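Local coordinates for RND efflux system, outer membrane lipoprotein, NodT family (PDB 6U94) that probably forms the outer-membrane channel component of an RND efflux system that exports substrates from the cell, at residues L53-L58 and G262-L267; A268-G273 and T446-L451. One frame throughout, in Å; residues are numbered along the deposited sequence.

Interaction 1 (L53-L58 and G262-L267); sequences LADAQL and GDRALL
The backbones of 53-58 and 262-267 meet at a single beta bridge between Leu-53 and Leu-267, and the Leu-266 carbonyl takes two N-H groups at once. Ala-54 N donates to Leu-266 O at 2.9 Å, and Asp-55 N reaches the same oxygen on a lone pair at 3.1 Å; both bonds are bent, with N-H...O angles near 140°. Asp-55 occupies the N-cap of helix 56-67. Its CG stands anti to the backbone N (chi1 -174°), which lets Asp-55 OD2 accept from Leu-58 N at 3.2 Å from above the carboxylate plane. The other oxygen, Asp-55 OD1, meets Arg-264 NH1 at 3.1 Å in a salt bridge. That oxygen lies in the guanidinium plane, so the N-H points at it fairly straight (161°), although the nitrogen stands well above the carboxylate plane. Leu-266 runs alongside Asp-55, its CD2 3.6 Å from Asp-55 CG, while its CD1 sits over the centre of one guanidinium face. The side chains of the bridged pair meet through methyls: Leu-53 CD2 lies 3.6 Å from Leu-267 CD2, and Leu-58 CD2 approaches the same methyl. Leu-178 of helix 156-203 packs on Arg-264 and Leu-266. The Asp-55 carboxylate thus adds a charged tie to the backbone bonds that join the start of helix 56-67 to the loop between helices 253-256 and 283-294, and the helix end with the arginine would be expected to favour its ionised form.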
loop_
_atom_site.group_PDB
_atom_site.type_symbol
_atom_site.label_atom_id
_atom_site.label_comp_id
_atom_site.label_asym_id
_atom_site.label_seq_id
_atom_site.Cartn_x
_atom_site.Cartn_y
_atom_site.Cartn_z
ATOM N N LEU A 53 5.976 -6.207 10.536
ATOM C CA LEU A 53 7.206 -6.054 9.763
ATOM C C LEU A 53 8.187 -7.124 10.225
ATOM O O LEU A 53 8.803 -7.002 11.286
ATOM C CB LEU A 53 7.777 -4.652 9.935
ATOM C CG LEU A 53 6.790 -3.523 9.630
ATOM C CD1 LEU A 53 7.479 -2.176 9.683
ATOM C CD2 LEU A 53 6.136 -3.733 8.277
ATOM N N ALA A 54 8.331 -8.180 9.425
ATOM C CA ALA A 54 9.131 -9.334 9.819
ATOM C C ALA A 54 10.593 -9.222 9.412
ATOM O O ALA A 54 11.457 -9.796 10.085
ATOM C CB ALA A 54 8.538 -10.613 9.223
ATOM N N ASP A 55 10.892 -8.501 8.333
ATOM C CA ASP A 55 12.264 -8.415 7.846
ATOM C C ASP A 55 13.136 -7.652 8.836
ATOM O O ASP A 55 12.768 -6.568 9.300
ATOM C CB ASP A 55 12.297 -7.741 6.476
ATOM C CG ASP A 55 13.674 -7.759 5.850
ATOM O OD1 ASP A 55 14.215 -8.865 5.639
ATOM O OD2 ASP A 55 14.213 -6.670 5.565
ATOM N N ALA A 56 14.300 -8.227 9.155
ATOM C CA ALA A 56 15.178 -7.626 10.154
ATOM C C ALA A 56 15.666 -6.253 9.710
ATOM O O ALA A 56 15.698 -5.310 10.508
ATOM C CB ALA A 56 16.362 -8.553 10.434
ATOM N N GLN A 57 16.055 -6.122 8.439
ATOM C CA GLN A 57 16.511 -4.827 7.944
ATOM C C GLN A 57 15.389 -3.797 7.985
ATOM O O GLN A 57 15.605 -2.644 8.379
ATOM C CB GLN A 57 17.057 -4.967 6.523
ATOM C CG GLN A 57 17.615 -3.677 5.953
ATOM C CD GLN A 57 18.729 -3.101 6.810
ATOM O OE1 GLN A 57 19.808 -3.684 6.921
ATOM N NE2 GLN A 57 18.469 -1.952 7.427
ATOM N N LEU A 58 14.179 -4.198 7.585
ATOM C CA LEU A 58 13.036 -3.295 7.659
ATOM C C LEU A 58 12.752 -2.885 9.099
ATOM O O LEU A 58 12.436 -1.720 9.371
ATOM C CB LEU A 58 11.808 -3.953 7.030
ATOM C CG LEU A 58 10.498 -3.169 7.144
ATOM C CD1 LEU A 58 10.629 -1.801 6.499
ATOM C CD2 LEU A 58 9.354 -3.943 6.522
ATOM N N GLY A 262 12.417 -10.894 -5.003
ATOM C CA GLY A 262 12.166 -12.281 -5.352
ATOM C C GLY A 262 10.905 -12.868 -4.756
ATOM O O GLY A 262 9.792 -12.466 -5.108
ATOM N N ASP A 263 11.074 -13.825 -3.841
ATOM C CA ASP A 263 9.952 -14.460 -3.167
ATOM C C ASP A 263 10.070 -14.441 -1.649
ATOM O O ASP A 263 9.177 -14.960 -0.972
ATOM C CB ASP A 263 9.791 -15.912 -3.646
ATOM N N ARG A 264 11.131 -13.856 -1.097
ATOM C CA ARG A 264 11.310 -13.849 0.347
ATOM C C ARG A 264 10.244 -12.991 1.020
ATOM O O ARG A 264 9.763 -12.001 0.461
ATOM C CB ARG A 264 12.708 -13.345 0.711
ATOM C CG ARG A 264 13.006 -11.922 0.270
ATOM C CD ARG A 264 14.487 -11.620 0.427
ATOM N NE ARG A 264 14.768 -10.189 0.460
ATOM C CZ ARG A 264 14.765 -9.455 1.570
ATOM N NH1 ARG A 264 14.486 -10.020 2.737
ATOM N NH2 ARG A 264 15.036 -8.159 1.514
ATOM N N ALA A 265 9.867 -13.391 2.232
ATOM C CA ALA A 265 8.784 -12.745 2.961
ATOM C C ALA A 265 9.349 -11.659 3.868
ATOM O O ALA A 265 10.195 -11.936 4.724
ATOM C CB ALA A 265 7.997 -13.768 3.779
ATOM N N LEU A 266 8.881 -10.426 3.676
ATOM C CA LEU A 266 9.234 -9.313 4.546
ATOM C C LEU A 266 8.100 -8.881 5.460
ATOM O O LEU A 266 8.363 -8.432 6.576
ATOM C CB LEU A 266 9.690 -8.105 3.717
ATOM C CG LEU A 266 11.002 -8.263 2.942
ATOM C CD1 LEU A 266 10.750 -8.768 1.529
ATOM C CD2 LEU A 266 11.767 -6.952 2.924
ATOM N N LEU A 267 6.855 -9.006 5.015
ATOM C CA LEU A 267 5.688 -8.750 5.843
ATOM C C LEU A 267 5.115 -10.067 6.349
ATOM O O LEU A 267 5.164 -11.090 5.664
ATOM C CB LEU A 267 4.613 -7.988 5.064
ATOM C CG LEU A 267 5.016 -6.673 4.400
ATOM C CD1 LEU A 267 3.792 -5.976 3.822
ATOM C CD2 LEU A 267 5.734 -5.775 5.393
#

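Interaction 2 (A268-G273 and T446-L451); sequences AEFPAG and TSRVTL
Phe-270 lays one face of its ring against Leu-451, whose CD2 stands 3.8 Å from the ring centroid and 21° off the normal, a CH-pi contact. This contact joins the extended segment 268-273 to helix 421-454, one of the long helices of the outer membrane factor fold. The Phe-270 ring reaches out to the helix surface. Leu-451 meets it with CG anti to the backbone N (chi1 -179°), bringing Leu-451 CD2 to 3.5 Å from Phe-270 CE2. Phe-52 meets the Phe-270 ring as well, and Leu-451 also touches Val-378 and Leu-382 of helix 362-415. Arg-448 runs past the ring, its CB 3.9 Å from Phe-270 CE2, and then bends at chi3 (68°) to place the guanidinium beside the backbone of Ala-268. There Arg-448 NH2 comes within 3.5 Å of Ala-268 O without forming a hydrogen bond. Glu-269 OE2 lies over a guanidinium face, 4.1 Å from Arg-448 NH2, so any attraction would be of charge only; Arg-385, which forms the salt bridge with Glu-269 OE1, also lies close to the Arg-448 guanidinium, a like charge that this carboxylate would be expected to offset. Glu-269 OE1 also accepts from Phe-270 N at 2.8 Å, fixing the bent glutamate against its own backbone. At the ring's edge, Phe-270 CZ abuts Arg-448 O at 3.2 Å.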
loop_
_atom_site.group_PDB
_atom_site.type_symbol
_atom_site.label_atom_id
_atom_site.label_comp_id
_atom_site.label_asym_id
_atom_site.label_seq_id
_atom_site.Cartn_x
_atom_site.Cartn_y
_atom_site.Cartn_z
ATOM N N ALA A 268 4.576 -10.032 7.562
ATOM C CA ALA A 268 3.853 -11.175 8.088
ATOM C C ALA A 268 2.402 -11.125 7.629
ATOM O O ALA A 268 1.822 -10.050 7.449
ATOM C CB ALA A 268 3.925 -11.207 9.616
ATOM N N GLU A 269 1.824 -12.303 7.423
ATOM C CA GLU A 269 0.432 -12.382 7.009
ATOM C C GLU A 269 -0.490 -12.039 8.173
ATOM O O GLU A 269 -0.188 -12.307 9.338
ATOM C CB GLU A 269 0.113 -13.778 6.474
ATOM C CG GLU A 269 -1.261 -13.906 5.836
ATOM C CD GLU A 269 -1.503 -12.858 4.768
ATOM O OE1 GLU A 269 -2.099 -11.804 5.086
ATOM O OE2 GLU A 269 -1.086 -13.085 3.612
ATOM N N PHE A 270 -1.619 -11.425 7.845
ATOM C CA PHE A 270 -2.592 -11.073 8.865
ATOM C C PHE A 270 -3.185 -12.340 9.474
ATOM O O PHE A 270 -3.574 -13.255 8.734
ATOM C CB PHE A 270 -3.695 -10.203 8.271
ATOM C CG PHE A 270 -3.220 -8.851 7.829
ATOM C CD1 PHE A 270 -3.006 -7.838 8.757
ATOM C CD2 PHE A 270 -2.986 -8.590 6.492
ATOM C CE1 PHE A 270 -2.563 -6.589 8.351
ATOM C CE2 PHE A 270 -2.548 -7.348 6.079
ATOM C CZ PHE A 270 -2.336 -6.343 7.009
ATOM N N PRO A 271 -3.254 -12.440 10.800
ATOM C CA PRO A 271 -3.829 -13.639 11.419
ATOM C C PRO A 271 -5.300 -13.793 11.062
ATOM O O PRO A 271 -5.991 -12.835 10.710
ATOM C CB PRO A 271 -3.644 -13.391 12.924
ATOM C CG PRO A 271 -2.583 -12.342 13.018
ATOM C CD PRO A 271 -2.757 -11.486 11.802
ATOM N N ALA A 272 -5.778 -15.028 11.155
ATOM C CA ALA A 272 -7.194 -15.288 10.948
ATOM C C ALA A 272 -7.991 -14.871 12.177
ATOM O O ALA A 272 -7.570 -15.097 13.315
ATOM C CB ALA A 272 -7.424 -16.769 10.647
ATOM N N GLY A 273 -9.144 -14.249 11.942
ATOM C CA GLY A 273 -10.055 -13.923 13.022
ATOM C C GLY A 273 -9.712 -12.687 13.825
ATOM O O GLY A 273 -9.931 -12.670 15.040
ATOM N N THR A 446 1.949 -3.141 -0.680
ATOM C CA THR A 446 1.504 -1.812 -0.280
ATOM C C THR A 446 0.127 -1.857 0.370
ATOM O O THR A 446 -0.114 -1.182 1.378
ATOM C CB THR A 446 1.494 -0.878 -1.492
ATOM O OG1 THR A 446 2.838 -0.645 -1.928
ATOM C CG2 THR A 446 0.834 0.458 -1.152
ATOM N N SER A 447 -0.786 -2.654 -0.187
ATOM C CA SER A 447 -2.135 -2.715 0.363
ATOM C C SER A 447 -2.163 -3.411 1.718
ATOM O O SER A 447 -3.068 -3.155 2.519
ATOM C CB SER A 447 -3.075 -3.417 -0.613
ATOM O OG SER A 447 -3.175 -4.792 -0.307
ATOM N N ARG A 448 -1.203 -4.299 1.988
ATOM C CA ARG A 448 -1.099 -4.883 3.322
ATOM C C ARG A 448 -0.604 -3.848 4.323
ATOM O O ARG A 448 -1.041 -3.831 5.481
ATOM C CB ARG A 448 -0.173 -6.098 3.295
ATOM C CG ARG A 448 -0.683 -7.231 2.412
ATOM C CD ARG A 448 0.430 -8.164 1.974
ATOM N NE ARG A 448 0.979 -8.941 3.081
ATOM C CZ ARG A 448 1.718 -10.035 2.920
ATOM N NH1 ARG A 448 1.988 -10.480 1.699
ATOM N NH2 ARG A 448 2.181 -10.689 3.976
ATOM N N VAL A 449 0.311 -2.978 3.891
ATOM C CA VAL A 449 0.764 -1.874 4.730
ATOM C C VAL A 449 -0.396 -0.940 5.045
ATOM O O VAL A 449 -0.560 -0.492 6.187
ATOM C CB VAL A 449 1.924 -1.132 4.042
ATOM C CG1 VAL A 449 2.179 0.212 4.719
ATOM C CG2 VAL A 449 3.178 -1.990 4.060
ATOM N N THR A 450 -1.229 -0.645 4.044
ATOM C CA THR A 450 -2.372 0.233 4.268
ATOM C C THR A 450 -3.394 -0.411 5.199
ATOM O O THR A 450 -4.005 0.272 6.029
ATOM C CB THR A 450 -3.021 0.603 2.937
ATOM O OG1 THR A 450 -2.016 1.088 2.041
ATOM C CG2 THR A 450 -4.070 1.685 3.142
ATOM N N LEU A 451 -3.591 -1.726 5.080
ATOM C CA LEU A 451 -4.488 -2.415 5.999
ATOM C C LEU A 451 -3.942 -2.417 7.422
ATOM O O LEU A 451 -4.720 -2.371 8.384
ATOM C CB LEU A 451 -4.738 -3.843 5.518
ATOM C CG LEU A 451 -5.692 -4.689 6.366
ATOM C CD1 LEU A 451 -7.057 -4.020 6.495
ATOM C CD2 LEU A 451 -5.821 -6.086 5.783
#

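Interactions 1 and 2 use consecutive pieces of one loop, between helices 253-256 and 283-294, so 262-267 and 268-273 bring two distant parts of the chain together: the start of helix 56-67 and helix 421-454. Both contacts are partly buried, with interaction 2 nearer the centre of the chain. Interaction 1 rests on directed bonds, backbone and charged, with leucines behind them; interaction 2 has no hydrogen bond across it and relies on ring packing and looser electrostatics. They meet at Leu-267, whose CD1 packs on Val-449 CG2 at 4.0 Å, while Phe-52, just before 53-58, reaches both Ala-268 and the Phe-270 ring.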